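Local coordinates for protein thiamine pyrophosphokinase (Bacillus subtilis, PDB 3LM8) that catalyses the ATP-dependent pyrophosphorylation of thiamine to thiamine diphosphate, releasing AMP, and takes part in thiamine salvage, at residues I96-I102 with K126-I130; I114-Y118 with H135-F139; D32-V36 with S54-E59; I146-K152 with M209-T213. The protein carries 1 engineered substitution. The contacts are given in a common frame with arbitrary orientation. Residues are numbered along the deposited sequence.

Contact 1: residues I96-I102 with K126-I130; sequences IIQIFGI and KIRLI
Strands 96-100 and 126-130 run as parallel neighbours, their axes 4.7 Å apart at closest and inclined by 20°, in a register that pairs Ile97 with Ile127, Gln98 with Arg128 and Ile99 with Leu129. From Ile96 to Phe100 the backbone is extended. Ile96 lays its CG2 4.1 Å from Arg128 NH1. Ile97 gives N to Lys126 O (2.9 Å) and offers O to Arg128 N (2.9 Å), while its m,t side chain lies on the same face as Ile127. Gln98 points to the other face, where its OE1 accepts from Arg128 NH1 at 3.3 Å, a polar pairing suited to a face that is not fully buried. Ile99 repeats the ladder, with N to Arg128 O at 3.0 Å and O from Ile130 N at 2.8 Å; its CD1 sits 4.0 Å from Leu129 CD2. The Phe100 ring brings CE1 to 3.7 Å from Ile130 CB. Gly101 adopts the left-handed helical conformation (phi 64°, psi 40°), easy for a residue without CB, and the side chain of Ile102 points back toward the other strand, CD1 3.2 Å from Leu129 CD2, a tight contact. This is the strand pair of a classic beta-alpha-beta unit: helix 107-122 connects the strands and packs on Ile127 and Leu129, helix 81-92 packs on Ile97 and Ile99, and strands 3-7 and 134-139 continue the sheet beyond 96-100 and 126-131 respectively.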
loop_
_atom_site.group_PDB
_atom_site.type_symbol
_atom_site.label_atom_id
_atom_site.label_comp_id
_atom_site.label_asym_id
_atom_site.label_seq_id
_atom_site.Cartn_x
_atom_site.Cartn_y
_atom_site.Cartn_z
ATOM N N ILE A 96 -2.517 -6.560 9.204
ATOM C CA ILE A 96 -2.127 -5.508 8.285
ATOM C C ILE A 96 -1.118 -5.936 7.235
ATOM O O ILE A 96 -0.157 -6.635 7.530
ATOM C CB ILE A 96 -1.494 -4.329 9.059
ATOM C CG1 ILE A 96 -2.397 -3.927 10.226
ATOM C CG2 ILE A 96 -1.292 -3.151 8.136
ATOM C CD1 ILE A 96 -1.779 -2.934 11.186
ATOM N N ILE A 97 -1.352 -5.513 6.001
ATOM C CA ILE A 97 -0.411 -5.780 4.936
ATOM C C ILE A 97 0.043 -4.392 4.515
ATOM O O ILE A 97 -0.781 -3.489 4.375
ATOM C CB ILE A 97 -1.057 -6.484 3.719
ATOM C CG1 ILE A 97 -1.465 -7.911 4.091
ATOM C CG2 ILE A 97 -0.060 -6.540 2.579
ATOM C CD1 ILE A 97 -2.243 -8.617 3.021
ATOM N N GLN A 98 1.349 -4.213 4.354
ATOM C CA GLN A 98 1.898 -2.936 3.922
ATOM C C GLN A 98 2.817 -3.197 2.743
ATOM O O GLN A 98 3.730 -4.018 2.823
ATOM C CB GLN A 98 2.640 -2.253 5.074
ATOM C CG GLN A 98 1.686 -1.616 6.084
ATOM C CD GLN A 98 2.395 -1.027 7.294
ATOM O OE1 GLN A 98 2.040 0.066 7.770
ATOM N NE2 GLN A 98 3.392 -1.753 7.812
ATOM N N ILE A 99 2.563 -2.500 1.641
ATOM C CA ILE A 99 3.338 -2.691 0.423
ATOM C C ILE A 99 4.149 -1.470 0.023
ATOM O O ILE A 99 3.648 -0.339 0.036
ATOM C CB ILE A 99 2.418 -3.064 -0.757
ATOM C CG1 ILE A 99 1.452 -4.184 -0.336
ATOM C CG2 ILE A 99 3.267 -3.500 -1.940
ATOM C CD1 ILE A 99 0.363 -4.514 -1.342
ATOM N N PHE A 100 5.400 -1.716 -0.358
ATOM C CA PHE A 100 6.313 -0.653 -0.771
ATOM C C PHE A 100 6.807 -0.912 -2.196
ATOM O O PHE A 100 6.593 -2.003 -2.741
ATOM C CB PHE A 100 7.501 -0.601 0.195
ATOM C CG PHE A 100 7.099 -0.535 1.633
ATOM C CD1 PHE A 100 7.091 0.679 2.312
ATOM C CD2 PHE A 100 6.699 -1.692 2.310
ATOM C CE1 PHE A 100 6.694 0.748 3.654
ATOM C CE2 PHE A 100 6.301 -1.640 3.647
ATOM C CZ PHE A 100 6.299 -0.413 4.321
ATOM N N GLY A 101 7.483 0.080 -2.781
ATOM C CA GLY A 101 7.998 -0.071 -4.135
ATOM C C GLY A 101 6.796 -0.217 -5.031
ATOM O O GLY A 101 6.772 -1.008 -5.978
ATOM N N ILE A 102 5.793 0.586 -4.710
ATOM C CA ILE A 102 4.527 0.572 -5.394
ATOM C C ILE A 102 4.346 1.692 -6.417
ATOM O O ILE A 102 3.358 1.731 -7.166
ATOM C CB ILE A 102 3.422 0.590 -4.327
ATOM C CG1 ILE A 102 2.827 -0.812 -4.215
ATOM C CG2 ILE A 102 2.392 1.678 -4.614
ATOM C CD1 ILE A 102 1.733 -0.919 -3.179
ATOM N N LYS A 126 -6.851 -4.916 6.300
ATOM C CA LYS A 126 -6.188 -3.647 6.056
ATOM C C LYS A 126 -4.962 -3.829 5.169
ATOM O O LYS A 126 -4.034 -4.582 5.497
ATOM C CB LYS A 126 -5.796 -2.996 7.382
ATOM C CG LYS A 126 -7.001 -2.515 8.178
ATOM C CD LYS A 126 -6.639 -2.070 9.584
ATOM C CE LYS A 126 -7.870 -1.540 10.309
ATOM N NZ LYS A 126 -9.006 -2.504 10.244
ATOM N N ILE A 127 -4.985 -3.141 4.031
ATOM C CA ILE A 127 -3.899 -3.175 3.058
ATOM C C ILE A 127 -3.516 -1.733 2.765
ATOM O O ILE A 127 -4.256 -0.998 2.116
ATOM C CB ILE A 127 -4.356 -3.851 1.756
ATOM C CG1 ILE A 127 -4.929 -5.240 2.071
ATOM C CG2 ILE A 127 -3.189 -3.941 0.775
ATOM C CD1 ILE A 127 -5.419 -5.996 0.849
ATOM N N ARG A 128 -2.361 -1.322 3.253
ATOM C CA ARG A 128 -1.906 0.052 3.058
ATOM C C ARG A 128 -0.757 0.086 2.067
ATOM O O ARG A 128 0.154 -0.729 2.165
ATOM C CB ARG A 128 -1.458 0.626 4.412
ATOM C CG ARG A 128 -0.683 1.914 4.321
ATOM C CD ARG A 128 -0.215 2.394 5.693
ATOM N NE ARG A 128 -1.320 2.791 6.559
ATOM C CZ ARG A 128 -1.719 2.107 7.625
ATOM N NH1 ARG A 128 -1.108 0.981 7.973
ATOM N NH2 ARG A 128 -2.736 2.550 8.348
ATOM N N LEU A 129 -0.803 1.000 1.100
ATOM C CA LEU A 129 0.294 1.107 0.129
ATOM C C LEU A 129 1.155 2.254 0.610
ATOM O O LEU A 129 0.629 3.275 1.034
ATOM C CB LEU A 129 -0.211 1.425 -1.281
ATOM C CG LEU A 129 -1.401 0.675 -1.893
ATOM C CD1 LEU A 129 -1.548 1.154 -3.338
ATOM C CD2 LEU A 129 -1.203 -0.843 -1.837
ATOM N N ILE A 130 2.472 2.099 0.542
ATOM C CA ILE A 130 3.360 3.157 1.020
ATOM C C ILE A 130 4.573 3.485 0.155
ATOM O O ILE A 130 5.262 2.590 -0.346
ATOM C CB ILE A 130 3.935 2.818 2.399
ATOM C CG1 ILE A 130 2.817 2.447 3.372
ATOM C CG2 ILE A 130 4.755 4.000 2.907
ATOM C CD1 ILE A 130 3.336 2.010 4.724
#

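Contact 2: residues I114-Y118 with H135-F139; sequences IQLLY and HIQMF
Residues 114-118 form one turn of helix 107-122, while the backbone of 135-139 is extended as a strand. The helix runs roughly along the strand, at -33° and 8.4 Å between the short axes, a close packing. Along the strand, the residues alternate. Ile136 (m,t) points at the helix, and its CG2 lies 3.7 Å from Ile114 CD1 and 3.6 Å from Leu117 CD1, a branched residue filling the gap between two helix side chains one turn apart. Gln137 turns away, as suits a polar residue on the reverse face. Selenomethionine Met138 again points at the helix; its long, unbranched chain passes beside Leu117, with SE 3.8 Å from Leu117 CB, and ends with CE 3.4 Å from Tyr118 CA and 3.9 Å from Tyr118 CD1. Leu117, aimed at the strand, therefore sits between Ile136 and Met138, and it also touches Ile127 and Leu129 of the adjoining strand. Such layering is characteristic of an alpha/beta fold. All contacts between the segments are van der Waals, so the fit depends on shape and burial rather than on directional bonds.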
loop_
_atom_site.group_PDB
_atom_site.type_symbol
_atom_site.label_atom_id
_atom_site.label_comp_id
_atom_site.label_asym_id
_atom_site.label_seq_id
_atom_site.Cartn_x
_atom_site.Cartn_y
_atom_site.Cartn_z
ATOM N N ILE A 114 -3.054 -0.217 -7.335
ATOM C CA ILE A 114 -4.291 0.356 -6.810
ATOM C C ILE A 114 -5.442 -0.652 -6.870
ATOM O O ILE A 114 -6.213 -0.794 -5.919
ATOM C CB ILE A 114 -4.674 1.610 -7.598
ATOM C CG1 ILE A 114 -3.836 2.789 -7.105
ATOM C CG2 ILE A 114 -6.178 1.879 -7.475
ATOM C CD1 ILE A 114 -4.154 3.198 -5.681
ATOM N N GLN A 115 -5.559 -1.355 -7.989
ATOM C CA GLN A 115 -6.612 -2.351 -8.129
ATOM C C GLN A 115 -6.420 -3.430 -7.069
ATOM O O GLN A 115 -7.391 -3.995 -6.567
ATOM C CB GLN A 115 -6.563 -2.993 -9.511
ATOM C CG GLN A 115 -6.566 -2.003 -10.667
ATOM C CD GLN A 115 -7.872 -1.241 -10.794
ATOM O OE1 GLN A 115 -7.965 -0.075 -10.403
ATOM N NE2 GLN A 115 -8.893 -1.902 -11.347
ATOM N N LEU A 116 -5.166 -3.721 -6.734
ATOM C CA LEU A 116 -4.858 -4.734 -5.727
ATOM C C LEU A 116 -5.605 -4.463 -4.423
ATOM O O LEU A 116 -6.032 -5.395 -3.744
ATOM C CB LEU A 116 -3.345 -4.772 -5.439
ATOM C CG LEU A 116 -2.373 -5.351 -6.482
ATOM C CD1 LEU A 116 -2.708 -6.799 -6.748
ATOM C CD2 LEU A 116 -2.459 -4.574 -7.771
ATOM N N LEU A 117 -5.748 -3.189 -4.070
ATOM C CA LEU A 117 -6.436 -2.811 -2.842
ATOM C C LEU A 117 -7.896 -3.282 -2.822
ATOM O O LEU A 117 -8.491 -3.493 -1.751
ATOM C CB LEU A 117 -6.399 -1.297 -2.687
ATOM C CG LEU A 117 -5.019 -0.686 -2.502
ATOM C CD1 LEU A 117 -5.089 0.821 -2.730
ATOM C CD2 LEU A 117 -4.519 -1.020 -1.113
ATOM N N TYR A 118 -8.463 -3.423 -4.016
ATOM C CA TYR A 118 -9.839 -3.854 -4.179
ATOM C C TYR A 118 -9.993 -5.263 -3.637
ATOM O O TYR A 118 -10.986 -5.585 -2.993
ATOM C CB TYR A 118 -10.238 -3.822 -5.659
ATOM C CG TYR A 118 -11.710 -4.070 -5.876
ATOM C CD1 TYR A 118 -12.657 -3.160 -5.420
ATOM C CD2 TYR A 118 -12.164 -5.251 -6.465
ATOM C CE1 TYR A 118 -14.016 -3.419 -5.533
ATOM C CE2 TYR A 118 -13.530 -5.521 -6.581
ATOM C CZ TYR A 118 -14.447 -4.599 -6.106
ATOM O OH TYR A 118 -15.795 -4.859 -6.163
ATOM N N HIS A 135 0.416 7.411 1.394
ATOM C CA HIS A 135 -0.157 6.259 2.072
ATOM C C HIS A 135 -1.535 6.093 1.452
ATOM O O HIS A 135 -2.413 6.935 1.614
ATOM C CB HIS A 135 -0.298 6.508 3.575
ATOM C CG HIS A 135 0.985 6.393 4.334
ATOM N ND1 HIS A 135 1.049 6.516 5.705
ATOM C CD2 HIS A 135 2.252 6.162 3.917
ATOM C CE1 HIS A 135 2.300 6.364 6.100
ATOM N NE2 HIS A 135 3.051 6.148 5.034
ATOM N N ILE A 136 -1.726 5.009 0.724
ATOM C CA ILE A 136 -3.006 4.787 0.084
ATOM C C ILE A 136 -3.746 3.661 0.770
ATOM O O ILE A 136 -3.139 2.661 1.165
ATOM C CB ILE A 136 -2.814 4.444 -1.405
ATOM C CG1 ILE A 136 -2.090 5.594 -2.087
ATOM C CG2 ILE A 136 -4.168 4.221 -2.076
ATOM C CD1 ILE A 136 -1.451 5.216 -3.352
ATOM N N GLN A 137 -5.057 3.826 0.910
ATOM C CA GLN A 137 -5.885 2.813 1.551
ATOM C C GLN A 137 -7.317 2.928 1.069
ATOM O O GLN A 137 -7.834 4.025 0.852
ATOM C CB GLN A 137 -5.844 2.974 3.067
ATOM C CG GLN A 137 -5.679 1.682 3.828
ATOM C CD GLN A 137 -5.719 1.894 5.335
ATOM O OE1 GLN A 137 -4.882 2.606 5.901
ATOM N NE2 GLN A 137 -6.699 1.276 5.993
HETATM N N MSE A 138 -7.951 1.780 0.890
HETATM C CA MSE A 138 -9.325 1.737 0.437
HETATM C C MSE A 138 -10.220 1.285 1.567
HETATM O O MSE A 138 -9.824 0.475 2.398
HETATM C CB MSE A 138 -9.464 0.779 -0.744
HETATM C CG MSE A 138 -9.273 1.439 -2.098
HETATM SE SE MSE A 138 -9.718 0.261 -3.567
HETATM C CE MSE A 138 -10.926 -0.953 -2.667
ATOM N N PHE A 139 -11.432 1.813 1.609
ATOM C CA PHE A 139 -12.355 1.416 2.659
ATOM C C PHE A 139 -13.756 1.120 2.167
ATOM O O PHE A 139 -14.285 1.788 1.262
ATOM C CB PHE A 139 -12.493 2.496 3.737
ATOM C CG PHE A 139 -11.223 2.814 4.468
ATOM C CD1 PHE A 139 -10.279 3.670 3.910
ATOM C CD2 PHE A 139 -10.988 2.282 5.735
ATOM C CE1 PHE A 139 -9.116 3.998 4.604
ATOM C CE2 PHE A 139 -9.831 2.598 6.440
ATOM C CZ PHE A 139 -8.887 3.461 5.876
#

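Contact 3: residues D32-V36 with S54-E59; sequences DKGTV and SITEQE
Lys33 bends its aliphatic chain (m, m, m, t) past Ser54 and Ile55, with CD 3.8 Å from Ser54 O and 4.4 Å from Ile55 CG2, before NZ meets Glu59 OE1 in a 2.7 Å salt bridge. Glu59 (m,t), third residue of helix 57-66, uses its other oxygen too: OE2 accepts from the backbone N of the N-cap residue Thr56 at 2.6 Å, while the side chain of Thr56 makes no capping bond. Val36 points at the other segment, CG2 4.1 Å from Ile55 CG2, a small apolar pair suited to a partly exposed seam. Asp32, with positive phi (56°), brings OD1 3.3 Å from Ser54 CB. The contact joins two helix N-termini of the catalytic domain at the surface, the Asp32 side chain lying about 6 Å from a bound magnesium ion. Asp32 follows strand 26-31 and bonds through its backbone to Phe49 of strand 47-49, while Thr35 and Val36, early in helix 33-41, pack on Ile63 of helix 57-66.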
loop_
_atom_site.group_PDB
_atom_site.type_symbol
_atom_site.label_atom_id
_atom_site.label_comp_id
_atom_site.label_asym_id
_atom_site.label_seq_id
_atom_site.Cartn_x
_atom_site.Cartn_y
_atom_site.Cartn_z
ATOM N N ASP A 32 10.159 -9.218 -7.071
ATOM C CA ASP A 32 10.996 -8.640 -8.117
ATOM C C ASP A 32 12.210 -7.967 -7.497
ATOM O O ASP A 32 12.681 -8.400 -6.454
ATOM C CB ASP A 32 10.189 -7.619 -8.923
ATOM C CG ASP A 32 10.955 -7.080 -10.127
ATOM O OD1 ASP A 32 11.495 -7.900 -10.909
ATOM O OD2 ASP A 32 11.007 -5.839 -10.294
ATOM N N LYS A 33 12.708 -6.912 -8.146
ATOM C CA LYS A 33 13.868 -6.157 -7.659
ATOM C C LYS A 33 13.713 -5.865 -6.169
ATOM O O LYS A 33 14.698 -5.660 -5.451
ATOM C CB LYS A 33 13.989 -4.832 -8.411
ATOM C CG LYS A 33 14.568 -4.945 -9.800
ATOM C CD LYS A 33 16.089 -4.929 -9.745
ATOM C CE LYS A 33 16.610 -3.584 -9.258
ATOM N NZ LYS A 33 18.081 -3.593 -9.029
ATOM N N GLY A 34 12.459 -5.861 -5.721
ATOM C CA GLY A 34 12.148 -5.586 -4.334
ATOM C C GLY A 34 12.935 -6.408 -3.345
ATOM O O GLY A 34 13.393 -5.877 -2.333
ATOM N N THR A 35 13.088 -7.704 -3.601
ATOM C CA THR A 35 13.857 -8.504 -2.666
ATOM C C THR A 35 15.291 -7.973 -2.643
ATOM O O THR A 35 15.948 -8.005 -1.612
ATOM C CB THR A 35 13.821 -10.026 -3.001
ATOM O OG1 THR A 35 15.159 -10.541 -2.999
ATOM C CG2 THR A 35 13.153 -10.286 -4.331
ATOM N N VAL A 36 15.767 -7.461 -3.775
ATOM C CA VAL A 36 17.108 -6.883 -3.826
ATOM C C VAL A 36 17.133 -5.675 -2.878
ATOM O O VAL A 36 18.060 -5.513 -2.085
ATOM C CB VAL A 36 17.484 -6.412 -5.270
ATOM C CG1 VAL A 36 18.647 -5.428 -5.223
ATOM C CG2 VAL A 36 17.867 -7.618 -6.141
ATOM N N SER A 54 14.707 -9.628 -14.292
ATOM C CA SER A 54 14.832 -8.192 -14.054
ATOM C C SER A 54 16.021 -7.874 -13.134
ATOM O O SER A 54 16.505 -6.740 -13.108
ATOM C CB SER A 54 13.539 -7.635 -13.456
ATOM O OG SER A 54 13.510 -6.219 -13.554
ATOM N N ILE A 55 16.491 -8.870 -12.384
ATOM C CA ILE A 55 17.633 -8.664 -11.495
ATOM C C ILE A 55 18.942 -8.987 -12.225
ATOM O O ILE A 55 18.962 -9.781 -13.165
ATOM C CB ILE A 55 17.525 -9.528 -10.218
ATOM C CG1 ILE A 55 17.665 -11.007 -10.566
ATOM C CG2 ILE A 55 16.186 -9.277 -9.528
ATOM C CD1 ILE A 55 19.101 -11.494 -10.637
ATOM N N THR A 56 20.030 -8.369 -11.779
ATOM C CA THR A 56 21.338 -8.570 -12.396
ATOM C C THR A 56 22.116 -9.812 -11.961
ATOM O O THR A 56 21.903 -10.372 -10.881
ATOM C CB THR A 56 22.240 -7.313 -12.191
ATOM O OG1 THR A 56 22.242 -6.540 -13.396
ATOM C CG2 THR A 56 23.679 -7.694 -11.832
ATOM N N GLU A 57 23.019 -10.228 -12.845
ATOM C CA GLU A 57 23.902 -11.368 -12.632
ATOM C C GLU A 57 24.476 -11.325 -11.223
ATOM O O GLU A 57 24.263 -12.238 -10.424
ATOM C CB GLU A 57 25.039 -11.322 -13.659
ATOM C CG GLU A 57 25.459 -9.890 -14.055
ATOM C CD GLU A 57 24.993 -9.494 -15.458
ATOM O OE1 GLU A 57 25.448 -10.144 -16.420
ATOM O OE2 GLU A 57 24.185 -8.547 -15.604
ATOM N N GLN A 58 25.203 -10.255 -10.923
ATOM C CA GLN A 58 25.796 -10.096 -9.605
ATOM C C GLN A 58 24.678 -10.113 -8.555
ATOM O O GLN A 58 24.734 -10.867 -7.584
ATOM C CB GLN A 58 26.564 -8.773 -9.536
ATOM C CG GLN A 58 27.686 -8.748 -8.503
ATOM C CD GLN A 58 28.881 -9.592 -8.913
ATOM O OE1 GLN A 58 28.742 -10.774 -9.229
ATOM N NE2 GLN A 58 30.063 -8.987 -8.905
ATOM N N GLU A 59 23.656 -9.290 -8.773
ATOM C CA GLU A 59 22.523 -9.190 -7.856
ATOM C C GLU A 59 21.980 -10.545 -7.432
ATOM O O GLU A 59 21.571 -10.719 -6.283
ATOM C CB GLU A 59 21.396 -8.341 -8.484
ATOM C CG GLU A 59 21.533 -6.827 -8.232
ATOM C CD GLU A 59 20.583 -5.960 -9.071
ATOM O OE1 GLU A 59 20.508 -4.736 -8.812
ATOM O OE2 GLU A 59 19.919 -6.487 -9.990
#

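Contact 4: residues I146-K152 with M209-T213; sequences IEKDENK and MIRST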
loop_
_atom_site.group_PDB
_atom_site.type_symbol
_atom_site.label_atom_id
_atom_site.label_comp_id
_atom_site.label_asym_id
_atom_site.label_seq_id
_atom_site.Cartn_x
_atom_site.Cartn_y
_atom_site.Cartn_z
ATOM N N ILE A 146 -8.849 8.740 12.093
ATOM C CA ILE A 146 -7.455 8.932 11.682
ATOM C C ILE A 146 -6.838 9.914 12.657
ATOM O O ILE A 146 -7.535 10.689 13.304
ATOM C CB ILE A 146 -7.270 9.531 10.256
ATOM C CG1 ILE A 146 -8.047 10.832 10.118
ATOM C CG2 ILE A 146 -7.682 8.533 9.193
ATOM C CD1 ILE A 146 -7.835 11.489 8.769
ATOM N N GLU A 147 -5.520 9.871 12.760
ATOM C CA GLU A 147 -4.783 10.758 13.646
ATOM C C GLU A 147 -4.027 11.734 12.743
ATOM O O GLU A 147 -3.738 11.413 11.595
ATOM C CB GLU A 147 -3.813 9.935 14.504
ATOM C CG GLU A 147 -3.249 10.669 15.712
ATOM C CD GLU A 147 -2.483 9.747 16.650
ATOM O OE1 GLU A 147 -3.050 8.702 17.042
ATOM O OE2 GLU A 147 -1.323 10.068 16.996
ATOM N N LYS A 148 -3.743 12.930 13.243
ATOM C CA LYS A 148 -3.013 13.904 12.449
ATOM C C LYS A 148 -1.643 13.326 12.156
ATOM O O LYS A 148 -1.056 12.657 13.002
ATOM C CB LYS A 148 -2.860 15.229 13.206
ATOM C CG LYS A 148 -2.021 16.259 12.455
ATOM C CD LYS A 148 -2.163 17.664 13.034
ATOM C CE LYS A 148 -3.542 18.248 12.776
ATOM N NZ LYS A 148 -3.622 19.686 13.166
ATOM N N ASP A 149 -1.135 13.568 10.956
ATOM C CA ASP A 149 0.176 13.056 10.601
ATOM C C ASP A 149 1.177 14.199 10.544
ATOM O O ASP A 149 1.073 15.100 9.706
ATOM C CB ASP A 149 0.125 12.330 9.258
ATOM C CG ASP A 149 1.405 11.586 8.955
ATOM O OD1 ASP A 149 1.399 10.743 8.036
ATOM O OD2 ASP A 149 2.420 11.847 9.635
ATOM N N GLU A 150 2.146 14.150 11.448
ATOM C CA GLU A 150 3.169 15.179 11.539
ATOM C C GLU A 150 4.006 15.397 10.283
ATOM O O GLU A 150 4.538 16.483 10.091
ATOM C CB GLU A 150 4.102 14.879 12.716
ATOM C CG GLU A 150 4.680 13.468 12.696
ATOM C CD GLU A 150 5.778 13.262 13.725
ATOM O OE1 GLU A 150 6.278 12.120 13.840
ATOM O OE2 GLU A 150 6.144 14.242 14.413
ATOM N N ASN A 151 4.130 14.388 9.425
ATOM C CA ASN A 151 4.950 14.550 8.223
ATOM C C ASN A 151 4.204 14.670 6.908
ATOM O O ASN A 151 4.767 15.135 5.915
ATOM C CB ASN A 151 5.967 13.418 8.114
ATOM C CG ASN A 151 6.943 13.411 9.263
ATOM O OD1 ASN A 151 6.603 13.004 10.372
ATOM N ND2 ASN A 151 8.161 13.874 9.009
ATOM N N LYS A 152 2.948 14.247 6.899
ATOM C CA LYS A 152 2.122 14.324 5.702
ATOM C C LYS A 152 0.855 15.031 6.143
ATOM O O LYS A 152 0.083 14.469 6.914
ATOM C CB LYS A 152 1.792 12.919 5.197
ATOM C CG LYS A 152 3.014 12.044 4.946
ATOM C CD LYS A 152 2.617 10.680 4.388
ATOM C CE LYS A 152 3.808 9.738 4.375
ATOM N NZ LYS A 152 5.016 10.441 3.867
HETATM N N MSE A 209 -8.318 6.547 0.170
HETATM C CA MSE A 209 -7.780 7.615 0.992
HETATM C C MSE A 209 -6.301 7.776 0.742
HETATM O O MSE A 209 -5.519 6.855 0.961
HETATM C CB MSE A 209 -7.996 7.341 2.478
HETATM C CG MSE A 209 -7.365 8.406 3.392
HETATM SE SE MSE A 209 -7.347 7.953 5.285
HETATM C CE MSE A 209 -8.607 9.239 5.960
ATOM N N ILE A 210 -5.922 8.954 0.277
ATOM C CA ILE A 210 -4.529 9.246 0.017
ATOM C C ILE A 210 -4.053 10.273 1.033
ATOM O O ILE A 210 -4.600 11.372 1.130
ATOM C CB ILE A 210 -4.309 9.845 -1.396
ATOM C CG1 ILE A 210 -4.828 8.888 -2.470
ATOM C CG2 ILE A 210 -2.822 10.158 -1.602
ATOM C CD1 ILE A 210 -6.333 8.853 -2.579
ATOM N N ARG A 211 -3.051 9.900 1.812
ATOM C CA ARG A 211 -2.476 10.818 2.775
ATOM C C ARG A 211 -1.116 11.113 2.147
ATOM O O ARG A 211 -0.371 10.192 1.795
ATOM C CB ARG A 211 -2.381 10.143 4.140
ATOM C CG ARG A 211 -3.745 9.573 4.553
ATOM C CD ARG A 211 -3.806 9.190 6.009
ATOM N NE ARG A 211 -3.485 10.332 6.862
ATOM C CZ ARG A 211 -3.575 10.326 8.191
ATOM N NH1 ARG A 211 -3.984 9.229 8.825
ATOM N NH2 ARG A 211 -3.249 11.413 8.884
ATOM N N SER A 212 -0.823 12.397 1.950
ATOM C CA SER A 212 0.422 12.787 1.311
ATOM C C SER A 212 1.126 14.013 1.863
ATOM O O SER A 212 0.710 14.602 2.863
ATOM C CB SER A 212 0.183 12.970 -0.189
ATOM O OG SER A 212 -1.113 13.476 -0.444
ATOM N N THR A 213 2.203 14.393 1.189
ATOM C CA THR A 213 3.001 15.534 1.596
ATOM C C THR A 213 3.661 16.144 0.373
ATOM O O THR A 213 3.707 15.521 -0.683
ATOM C CB THR A 213 4.086 15.091 2.571
ATOM O OG1 THR A 213 4.739 16.240 3.111
ATOM C CG2 THR A 213 5.109 14.223 1.860
#
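The guanidinium of Arg211 carries the main polar link between these segments. Arg211 NH2 donates to Glu147 O at 2.8 Å, nearly straight at 170°, so the carbonyl at the end of strand 142-147 is satisfied by a side chain from the other segment. Arginine suits the task because its long chain spans the gap while its flat head tolerates apolar cover: Ile146 CD1 lies over one face of the group, and Ile146 CB is 3.6 Å from Arg211 NH1. Asp149 stays near, CB 3.5 Å from Arg211 NH2, yet its carboxylate is turned into its own loop, where OD2 accepts from Asn151 N at 3.1 Å. That closes an Asx turn, a job that suits a short acidic side chain. Further on, Thr213 OG1 donates to Asn151 O at 3.0 Å and also accepts a weak bond from Leu215 N. Lys148 NZ is weakly bonded to Leu193 O. Lys152 contributes packing instead, with CB 3.1 Å from Ser212 O. At the apolar end, Ile146 CG2 touches CE of selenomethionine Met209 at 3.4 Å. The contact thus bridges the four-stranded antiparallel sheet and the mixed sheet, some way from the bound thiamine: strand 142-147 is an edge of the first, strand 207-212 runs between 134-139 and 154-159 in the second, and Phe200 of strand 197-202 touches both Ile146 and Met209.

Contacts 1 and 2 form the core: contact 1 is backbone pairing within the mixed sheet, contact 2 the apolar packing of helix 107-122 onto it. They meet where Leu117 touches Ile127 and Leu129, and strands 126-131 and 134-139 are neighbours. Contact 4 shares that sheet, since strand 207-212 pairs with 134-139, but lies at the surface and meets the second sheet and the loop after it through side-chain-to-backbone bonds and an apolar Ile146-Met209 pair. Contact 3 is also superficial, about 32 Å from contact 4 between centres and on the opposite side of the chain's centre; a salt bridge marks it. The emphasis thus shifts from apolar burial and backbone ladders inside to charged or polar side-chain bonds outside.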